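Long-range contacts in S-adenosyl-L-methionine-dependent 2-deoxy-scyllo-inosamine dehydrogenase (Bacillus circulans, PDB 4M7S), which catalyses the radical S-adenosyl-L-methionine-dependent two-electron oxidation of 2-deoxy-scyllo-inosamine to 3-amino-2,3-dideoxy-scyllo-inosose in butirosin biosynthesis, using two [4Fe-4S] clusters: residues Pro186-Met197 and His210-Arg218; Lys3-Ser14 and Ser173-Leu181. All blocks are in the same frame, centred on the assembly; numbering follows the deposited sequence. Where two conformers were deposited one is given.

Overall arrangement
The two contacts show how a cluster-binding domain is joined to a radical SAM core. Interaction 2 pairs strands 7-10 and 175-178 in parallel within the mixed sheet, near the middle of the chain; interaction 1, centred about 11 Å away, packs the loop 186-197 against the helix that begins at 212. They touch: L175 CD1 of interaction 2 lies 3.7 Å from C187 CA of interaction 1, and the C187 side chain holds an iron of the second [4Fe-4S] cluster. The L175 side chain is about 7 Å, nearest atoms, from that cluster. Beyond the C-terminal end of strand 7-10, the N13 side chain stands about 7 Å from that of C16, an inferred ligand of the first cluster.

Interaction 1 (Pro186-Met197 and His210-Arg218); sequences PCFEDFNQKMVM and HNDKFTSFR. With SF4 (iron/sulfur cluster), chain B.
M197, a selenomethionine, reaches from the loop 186-197 to two aromatic rings of the helix starting at D212, with CB, CG and SE lying against F214 and CE against F217. CB lies 3.6 Å from F214 CD2. CG, anti to its own carbonyl carbon (chi1 -60°), settles over one face of the F214 ring, offset toward the rim, in a CH-pi contact whose closest pair is CG and F214 CD2 at 3.5 Å. The bend at chi2 then carries SE past F214 CA, in an oblique Met-aromatic contact with the same ring and alongside the aliphatic chain of K213. At the tip, M197 CE meets the other ring, 3.6 Å from F217 CD2. P186 fills in beside both aromatics, its CG 3.5 Å from F217 CE2 and its CB against F214 CE1, while the selenomethionine M195 lays CG over the centre of one F217 face.

This small apolar core belongs to the SPASM-type iron-sulfur domain of the radical SAM enzyme. Directly after P186, C187 SG binds FE3 of the second cluster at 2.5 Å, and the same sulfur accepts a hydrogen bond from E189 N within the type I turn from C187 to D190. C169 is inferred to be a further ligand. D190 braces the loop from within, its two carboxylate oxygens taking the backbone N-H groups of K194 and M195.

Two polar side chains fasten the loop's far end. N211, the N-cap residue, accepts from F214 N through OD1, nearly along the C=O axis, and turns ND2 to M197 O (3.0 Å), which lies almost in the plane of its amide. K213, extended beyond CG, runs past SE of M197 to place NZ 2.9 Å from V196 O.

Interaction 2 (Lys3-Ser14 and Ser173-Leu181); sequences KLFSMIEVEVNS and SNLAVVTVL
A176 and F5 meet at the apolar centre, where A176 CB sits 4.0 Å from F5 CD2, over one face of the ring, offset toward its rim; L4 CG covers the opposite face. Farther along the same side of the sheet, I8 CD1 touches V178 CG2 at 3.8 Å. On the other side, selenomethionine M7 and L175 lie side by side and point the same way, with M7 CG 3.5 Å from L175 CD2.

Between these layers the backbones pair in parallel, M7 with L175 through V10 with V178. A176 and V178 make the bonds: A176 N to M7 O, E9 N to A176 O, V178 N to E9 O and E11 N to V178 O. The last backbone bond is almost straight (178°).

Polar groups close both ends. N174 O takes the N-H groups of S6 and M7, and K3 NZ reaches N174 OD1 at 2.9 Å, while N174 ND2 turns to Q241. At the other end the E11 side chain extends with CG anti to the backbone N (chi1 -163°), and V180 N donates to E11 OE1 at 2.8 Å, from the anti side of the carboxylate and 22° out of its plane.

Strand 7-10, in the parallel sheet of the partial TIM-barrel-like radical SAM core, lies between strands 56-58 and 175-178, the latter from the cluster-binding domain, with helices 38-50 and 205-209 packed on the side of I8.

Interaction 1 (Pro186-Met197 and His210-Arg218)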
# COMPACT_ATOMS: atom_id res chain seq x y z
N PRO A 186 -7.79 2.48 4.98
CA PRO A 186 -7.84 1.09 5.46
C PRO A 186 -7.65 0.08 4.34
O PRO A 186 -7.62 -1.11 4.62
CB PRO A 186 -9.27 0.98 6.00
CG PRO A 186 -10.06 1.87 5.10
CD PRO A 186 -9.14 3.04 4.80
N CYS A 187 -7.52 0.55 3.09
CA CYS A 187 -7.49 -0.37 1.95
C CYS A 187 -6.94 0.25 0.65
O CYS A 187 -7.03 1.45 0.43
CB CYS A 187 -8.90 -0.88 1.67
SG CYS A 187 -8.97 -1.81 0.15
N PHE A 188 -6.39 -0.61 -0.20
CA PHE A 188 -5.77 -0.16 -1.46
C PHE A 188 -6.84 0.23 -2.47
O PHE A 188 -6.54 0.81 -3.52
CB PHE A 188 -4.92 -1.30 -2.04
CG PHE A 188 -5.65 -2.61 -2.09
CD1 PHE A 188 -6.53 -2.89 -3.13
CD2 PHE A 188 -5.48 -3.55 -1.08
CE1 PHE A 188 -7.23 -4.09 -3.17
CE2 PHE A 188 -6.17 -4.75 -1.12
CZ PHE A 188 -7.05 -5.02 -2.17
N GLU A 189 -8.09 -0.13 -2.17
CA GLU A 189 -9.23 0.19 -3.03
C GLU A 189 -9.70 1.63 -2.87
O GLU A 189 -10.32 2.19 -3.77
CB GLU A 189 -10.40 -0.75 -2.71
CG GLU A 189 -10.22 -2.19 -3.15
CD GLU A 189 -10.49 -2.40 -4.63
OE1 GLU A 189 -11.35 -1.69 -5.20
OE2 GLU A 189 -9.85 -3.28 -5.23
N ASP A 190 -9.40 2.23 -1.72
CA ASP A 190 -9.93 3.55 -1.38
C ASP A 190 -9.25 4.71 -2.14
O ASP A 190 -8.74 5.65 -1.53
CB ASP A 190 -9.81 3.78 0.13
CG ASP A 190 -10.73 4.87 0.62
OD1 ASP A 190 -11.60 5.32 -0.17
OD2 ASP A 190 -10.59 5.26 1.80
N PHE A 191 -9.27 4.65 -3.47
CA PHE A 191 -8.64 5.68 -4.30
C PHE A 191 -9.26 7.05 -4.06
O PHE A 191 -8.60 8.08 -4.19
CB PHE A 191 -8.79 5.34 -5.79
CG PHE A 191 -8.40 6.48 -6.70
CD1 PHE A 191 -7.07 6.70 -7.03
CD2 PHE A 191 -9.37 7.33 -7.22
CE1 PHE A 191 -6.72 7.75 -7.87
CE2 PHE A 191 -9.02 8.38 -8.06
CZ PHE A 191 -7.68 8.59 -8.38
N ASN A 192 -10.54 7.06 -3.74
CA ASN A 192 -11.25 8.32 -3.51
C ASN A 192 -11.17 8.79 -2.06
O ASN A 192 -11.75 9.81 -1.70
CB ASN A 192 -12.70 8.21 -3.97
CG ASN A 192 -12.84 8.31 -5.48
OD1 ASN A 192 -12.17 9.13 -6.12
ND2 ASN A 192 -13.69 7.48 -6.06
N GLN A 193 -10.45 8.02 -1.24
CA GLN A 193 -10.24 8.35 0.17
C GLN A 193 -11.56 8.62 0.89
O GLN A 193 -11.74 9.66 1.52
CB GLN A 193 -9.28 9.54 0.31
CG GLN A 193 -8.02 9.42 -0.58
CD GLN A 193 -6.95 10.46 -0.25
OE1 GLN A 193 -6.89 10.98 0.86
NE2 GLN A 193 -6.09 10.76 -1.23
N LYS A 194 -12.49 7.67 0.76
CA LYS A 194 -13.76 7.74 1.47
C LYS A 194 -13.57 7.46 2.95
O LYS A 194 -14.36 7.89 3.78
CB LYS A 194 -14.75 6.73 0.89
CG LYS A 194 -15.13 6.96 -0.58
CD LYS A 194 -15.70 5.68 -1.17
CE LYS A 194 -16.12 5.87 -2.62
NZ LYS A 194 -16.83 4.66 -3.11
N MSE A 195 -12.52 6.72 3.28
CA MSE A 195 -12.30 6.25 4.64
C MSE A 195 -10.96 6.73 5.18
O MSE A 195 -10.09 5.93 5.50
CB MSE A 195 -12.35 4.72 4.67
CG MSE A 195 -13.11 4.14 5.84
SE MSE A 195 -14.94 4.79 5.95
CE MSE A 195 -15.64 4.03 4.30
N VAL A 196 -10.78 8.05 5.26
CA VAL A 196 -9.56 8.60 5.85
C VAL A 196 -9.63 8.39 7.36
O VAL A 196 -10.57 8.84 8.01
CB VAL A 196 -9.42 10.10 5.55
CG1 VAL A 196 -8.21 10.67 6.31
CG2 VAL A 196 -9.25 10.31 4.04
N MSE A 197 -8.65 7.66 7.89
CA MSE A 197 -8.64 7.27 9.30
C MSE A 197 -7.87 8.28 10.14
O MSE A 197 -8.05 8.38 11.35
CB MSE A 197 -8.05 5.87 9.43
CG MSE A 197 -8.83 4.82 8.65
SE MSE A 197 -10.60 4.63 9.41
CE MSE A 197 -11.09 2.94 8.55
N HIS A 210 -5.30 2.30 15.79
CA HIS A 210 -6.10 1.85 16.93
C HIS A 210 -7.22 2.81 17.34
O HIS A 210 -7.81 2.64 18.41
CB HIS A 210 -5.20 1.60 18.16
CG HIS A 210 -4.29 0.42 18.02
ND1 HIS A 210 -2.95 0.55 17.73
CD2 HIS A 210 -4.53 -0.91 18.11
CE1 HIS A 210 -2.40 -0.65 17.66
NE2 HIS A 210 -3.34 -1.55 17.88
N ASN A 211 -7.51 3.83 16.54
CA ASN A 211 -8.60 4.73 16.93
C ASN A 211 -9.97 4.05 16.73
O ASN A 211 -10.06 3.00 16.08
CB ASN A 211 -8.52 6.12 16.26
CG ASN A 211 -8.74 6.07 14.75
OD1 ASN A 211 -9.38 5.16 14.23
ND2 ASN A 211 -8.21 7.07 14.04
N ASP A 212 -11.01 4.65 17.29
CA ASP A 212 -12.36 4.10 17.21
C ASP A 212 -12.81 3.80 15.78
O ASP A 212 -13.36 2.74 15.50
CB ASP A 212 -13.35 5.04 17.89
CG ASP A 212 -14.43 4.30 18.66
OD1 ASP A 212 -14.57 3.07 18.47
OD2 ASP A 212 -15.15 4.95 19.46
N LYS A 213 -12.55 4.74 14.87
CA LYS A 213 -13.02 4.60 13.49
C LYS A 213 -12.37 3.42 12.77
O LYS A 213 -13.05 2.63 12.10
CB LYS A 213 -12.78 5.90 12.72
CG LYS A 213 -13.51 6.00 11.38
CD LYS A 213 -13.15 7.31 10.68
CE LYS A 213 -13.63 7.34 9.23
NZ LYS A 213 -13.38 8.66 8.60
N PHE A 214 -11.05 3.29 12.90
CA PHE A 214 -10.33 2.20 12.25
C PHE A 214 -10.69 0.86 12.91
O PHE A 214 -10.92 -0.13 12.22
CB PHE A 214 -8.82 2.44 12.33
CG PHE A 214 -8.07 1.99 11.11
CD1 PHE A 214 -8.46 0.86 10.39
CD2 PHE A 214 -6.97 2.70 10.66
CE1 PHE A 214 -7.76 0.44 9.27
CE2 PHE A 214 -6.26 2.31 9.52
CZ PHE A 214 -6.65 1.18 8.83
N THR A 215 -10.73 0.85 14.23
CA THR A 215 -11.04 -0.36 14.99
C THR A 215 -12.43 -0.92 14.68
O THR A 215 -12.59 -2.12 14.47
CB THR A 215 -10.89 -0.11 16.50
OG1 THR A 215 -9.52 0.26 16.76
CG2 THR A 215 -11.25 -1.35 17.29
N SER A 216 -13.43 -0.05 14.67
CA SER A 216 -14.78 -0.51 14.38
C SER A 216 -14.90 -0.92 12.91
O SER A 216 -15.61 -1.87 12.58
CB SER A 216 -15.82 0.55 14.73
OG SER A 216 -15.64 1.72 13.97
N PHE A 217 -14.18 -0.23 12.03
CA PHE A 217 -14.24 -0.55 10.60
C PHE A 217 -13.70 -1.95 10.36
O PHE A 217 -14.33 -2.75 9.67
CB PHE A 217 -13.45 0.47 9.77
CG PHE A 217 -13.56 0.26 8.28
CD1 PHE A 217 -14.74 0.55 7.61
CD2 PHE A 217 -12.48 -0.21 7.55
CE1 PHE A 217 -14.84 0.37 6.23
CE2 PHE A 217 -12.57 -0.39 6.17
CZ PHE A 217 -13.75 -0.11 5.52
N ARG A 218 -12.54 -2.27 10.94
CA ARG A 218 -11.94 -3.57 10.67
C ARG A 218 -12.75 -4.69 11.33
O ARG A 218 -12.82 -5.80 10.80
CB ARG A 218 -10.45 -3.61 11.05
CG ARG A 218 -10.16 -3.92 12.51
CD ARG A 218 -8.65 -4.07 12.73
NE ARG A 218 -7.90 -2.96 12.15
CZ ARG A 218 -7.53 -1.88 12.83
NH1 ARG A 218 -7.81 -1.77 14.12
NH2 ARG A 218 -6.86 -0.91 12.23
FE1 SF4 B . -13.11 -4.14 -0.71
FE2 SF4 B . -13.67 -2.92 1.62
FE3 SF4 B . -11.20 -2.82 0.59
FE4 SF4 B . -12.15 -5.07 1.64
S1 SF4 B . -11.71 -3.14 2.81
S2 SF4 B . -10.99 -4.92 -0.34
S3 SF4 B . -14.35 -5.02 1.00
S4 SF4 B . -13.07 -1.86 -0.36

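Interaction 2 (Lys3-Ser14 and Ser173-Leu181)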
# COMPACT_ATOMS: atom_id res chain seq x y z
N LYS A 3 -3.89 -6.47 16.66
CA LYS A 3 -2.73 -6.78 15.82
C LYS A 3 -2.35 -5.61 14.90
O LYS A 3 -3.21 -5.06 14.20
CB LYS A 3 -3.02 -8.04 15.01
CG LYS A 3 -2.06 -8.31 13.87
CD LYS A 3 -2.63 -9.34 12.90
CE LYS A 3 -1.87 -9.32 11.57
NZ LYS A 3 -1.97 -8.01 10.86
N LEU A 4 -1.08 -5.24 14.90
CA LEU A 4 -0.59 -4.18 14.02
C LEU A 4 -0.72 -4.63 12.56
O LEU A 4 -0.75 -5.83 12.28
CB LEU A 4 0.87 -3.85 14.32
CG LEU A 4 1.45 -2.55 13.75
CD1 LEU A 4 0.87 -1.34 14.48
CD2 LEU A 4 2.98 -2.54 13.82
N PHE A 5 -0.80 -3.67 11.64
CA PHE A 5 -0.81 -3.99 10.22
C PHE A 5 0.44 -4.79 9.85
O PHE A 5 1.49 -4.62 10.47
CB PHE A 5 -0.90 -2.72 9.37
CG PHE A 5 -0.01 -1.61 9.85
CD1 PHE A 5 1.32 -1.53 9.44
CD2 PHE A 5 -0.50 -0.63 10.71
CE1 PHE A 5 2.14 -0.51 9.89
CE2 PHE A 5 0.32 0.39 11.16
CZ PHE A 5 1.64 0.45 10.76
N SER A 6 0.32 -5.67 8.87
CA SER A 6 1.44 -6.49 8.46
C SER A 6 2.05 -5.93 7.17
O SER A 6 3.17 -6.27 6.81
CB SER A 6 1.01 -7.95 8.27
OG SER A 6 0.13 -8.06 7.16
N MSE A 7 1.29 -5.08 6.49
CA MSE A 7 1.74 -4.42 5.26
C MSE A 7 1.35 -2.95 5.33
O MSE A 7 0.24 -2.61 5.75
CB MSE A 7 1.13 -5.08 4.01
CG MSE A 7 1.16 -4.20 2.74
SE MSE A 7 2.93 -3.93 1.90
CE MSE A 7 3.03 -5.61 0.89
N ILE A 8 2.28 -2.08 4.96
CA ILE A 8 1.95 -0.67 4.82
C ILE A 8 2.33 -0.20 3.42
O ILE A 8 3.45 -0.46 2.96
CB ILE A 8 2.60 0.21 5.91
CG1 ILE A 8 2.27 1.68 5.66
CG2 ILE A 8 4.12 0.01 5.95
CD1 ILE A 8 2.49 2.55 6.88
N GLU A 9 1.40 0.47 2.74
CA GLU A 9 1.62 0.96 1.39
C GLU A 9 1.78 2.46 1.45
O GLU A 9 0.88 3.16 1.94
CB GLU A 9 0.41 0.65 0.49
CG GLU A 9 0.51 -0.62 -0.31
CD GLU A 9 -0.68 -0.81 -1.22
OE1 GLU A 9 -1.13 0.18 -1.82
OE2 GLU A 9 -1.19 -1.95 -1.31
N VAL A 10 2.91 2.96 0.95
CA VAL A 10 3.22 4.38 1.03
C VAL A 10 3.23 5.03 -0.35
O VAL A 10 4.04 4.66 -1.21
CB VAL A 10 4.56 4.60 1.73
CG1 VAL A 10 4.79 6.08 2.00
CG2 VAL A 10 4.60 3.82 3.05
N GLU A 11 2.34 6.00 -0.57
CA GLU A 11 2.32 6.74 -1.83
C GLU A 11 3.45 7.77 -1.87
O GLU A 11 3.21 8.97 -1.70
CB GLU A 11 0.96 7.43 -2.00
CG GLU A 11 0.66 7.88 -3.42
CD GLU A 11 -0.70 8.56 -3.54
OE1 GLU A 11 -1.17 9.16 -2.54
OE2 GLU A 11 -1.30 8.48 -4.64
N VAL A 12 4.68 7.31 -2.10
CA VAL A 12 5.82 8.24 -2.16
C VAL A 12 5.74 9.18 -3.37
O VAL A 12 6.39 10.22 -3.42
CB VAL A 12 7.18 7.51 -2.09
CG1 VAL A 12 7.24 6.64 -0.84
CG2 VAL A 12 7.40 6.66 -3.35
N ASN A 13 4.93 8.80 -4.36
CA ASN A 13 4.58 9.74 -5.42
C ASN A 13 3.26 9.32 -6.05
O ASN A 13 2.95 8.14 -6.12
CB ASN A 13 5.68 9.85 -6.46
CG ASN A 13 5.75 8.65 -7.36
OD1 ASN A 13 6.11 7.56 -6.92
ND2 ASN A 13 5.41 8.83 -8.64
N SER A 14 2.50 10.29 -6.53
CA SER A 14 1.12 10.02 -6.95
C SER A 14 0.95 9.85 -8.46
O SER A 14 -0.08 9.36 -8.92
CB SER A 14 0.21 11.15 -6.47
OG SER A 14 0.61 12.37 -7.06
N SER A 173 -7.64 -5.26 8.51
CA SER A 173 -6.95 -5.85 9.66
C SER A 173 -5.45 -6.03 9.43
O SER A 173 -4.69 -6.30 10.38
CB SER A 173 -7.57 -7.20 10.01
OG SER A 173 -8.95 -7.08 10.25
N ASN A 174 -5.02 -5.90 8.18
CA ASN A 174 -3.63 -6.22 7.80
C ASN A 174 -2.88 -5.09 7.10
O ASN A 174 -1.65 -5.11 7.02
CB ASN A 174 -3.61 -7.44 6.88
CG ASN A 174 -3.98 -8.71 7.60
OD1 ASN A 174 -3.37 -9.06 8.61
ND2 ASN A 174 -4.99 -9.40 7.10
N LEU A 175 -3.61 -4.13 6.58
CA LEU A 175 -3.04 -3.17 5.64
C LEU A 175 -3.37 -1.75 6.05
O LEU A 175 -4.53 -1.44 6.35
CB LEU A 175 -3.59 -3.46 4.23
CG LEU A 175 -3.08 -2.79 2.95
CD1 LEU A 175 -4.09 -1.78 2.43
CD2 LEU A 175 -1.71 -2.16 3.13
N ALA A 176 -2.35 -0.90 6.08
CA ALA A 176 -2.55 0.54 6.14
C ALA A 176 -2.01 1.15 4.85
O ALA A 176 -0.96 0.75 4.35
CB ALA A 176 -1.82 1.13 7.36
N VAL A 177 -2.73 2.14 4.32
CA VAL A 177 -2.24 2.91 3.19
C VAL A 177 -1.95 4.33 3.65
O VAL A 177 -2.76 4.90 4.37
CB VAL A 177 -3.28 2.98 2.05
CG1 VAL A 177 -2.76 3.86 0.90
CG2 VAL A 177 -3.58 1.59 1.53
N VAL A 178 -0.81 4.88 3.25
CA VAL A 178 -0.48 6.28 3.52
C VAL A 178 -0.34 7.02 2.18
O VAL A 178 0.49 6.64 1.35
CB VAL A 178 0.84 6.39 4.31
CG1 VAL A 178 1.23 7.86 4.52
CG2 VAL A 178 0.74 5.64 5.63
N THR A 179 -1.16 8.05 1.96
CA THR A 179 -1.18 8.78 0.70
C THR A 179 -0.07 9.82 0.68
O THR A 179 0.61 10.01 1.70
CB THR A 179 -2.52 9.49 0.47
OG1 THR A 179 -2.65 10.57 1.40
CG2 THR A 179 -3.69 8.50 0.64
N VAL A 180 0.09 10.50 -0.46
CA VAL A 180 1.19 11.46 -0.62
C VAL A 180 1.14 12.54 0.43
O VAL A 180 2.18 13.09 0.80
CB VAL A 180 1.20 12.22 -1.97
CG1 VAL A 180 2.38 11.79 -2.82
CG2 VAL A 180 -0.13 12.13 -2.69
N LEU A 181 -0.07 12.88 0.87
CA LEU A 181 -0.26 13.97 1.81
C LEU A 181 -0.42 13.47 3.25
O LEU A 181 -0.72 14.24 4.16
CB LEU A 181 -1.45 14.84 1.39
CG LEU A 181 -1.29 15.55 0.04
CD1 LEU A 181 -2.54 16.35 -0.30
CD2 LEU A 181 -0.06 16.44 0.03
O HOH W 1 -5.49 -6.00 13.10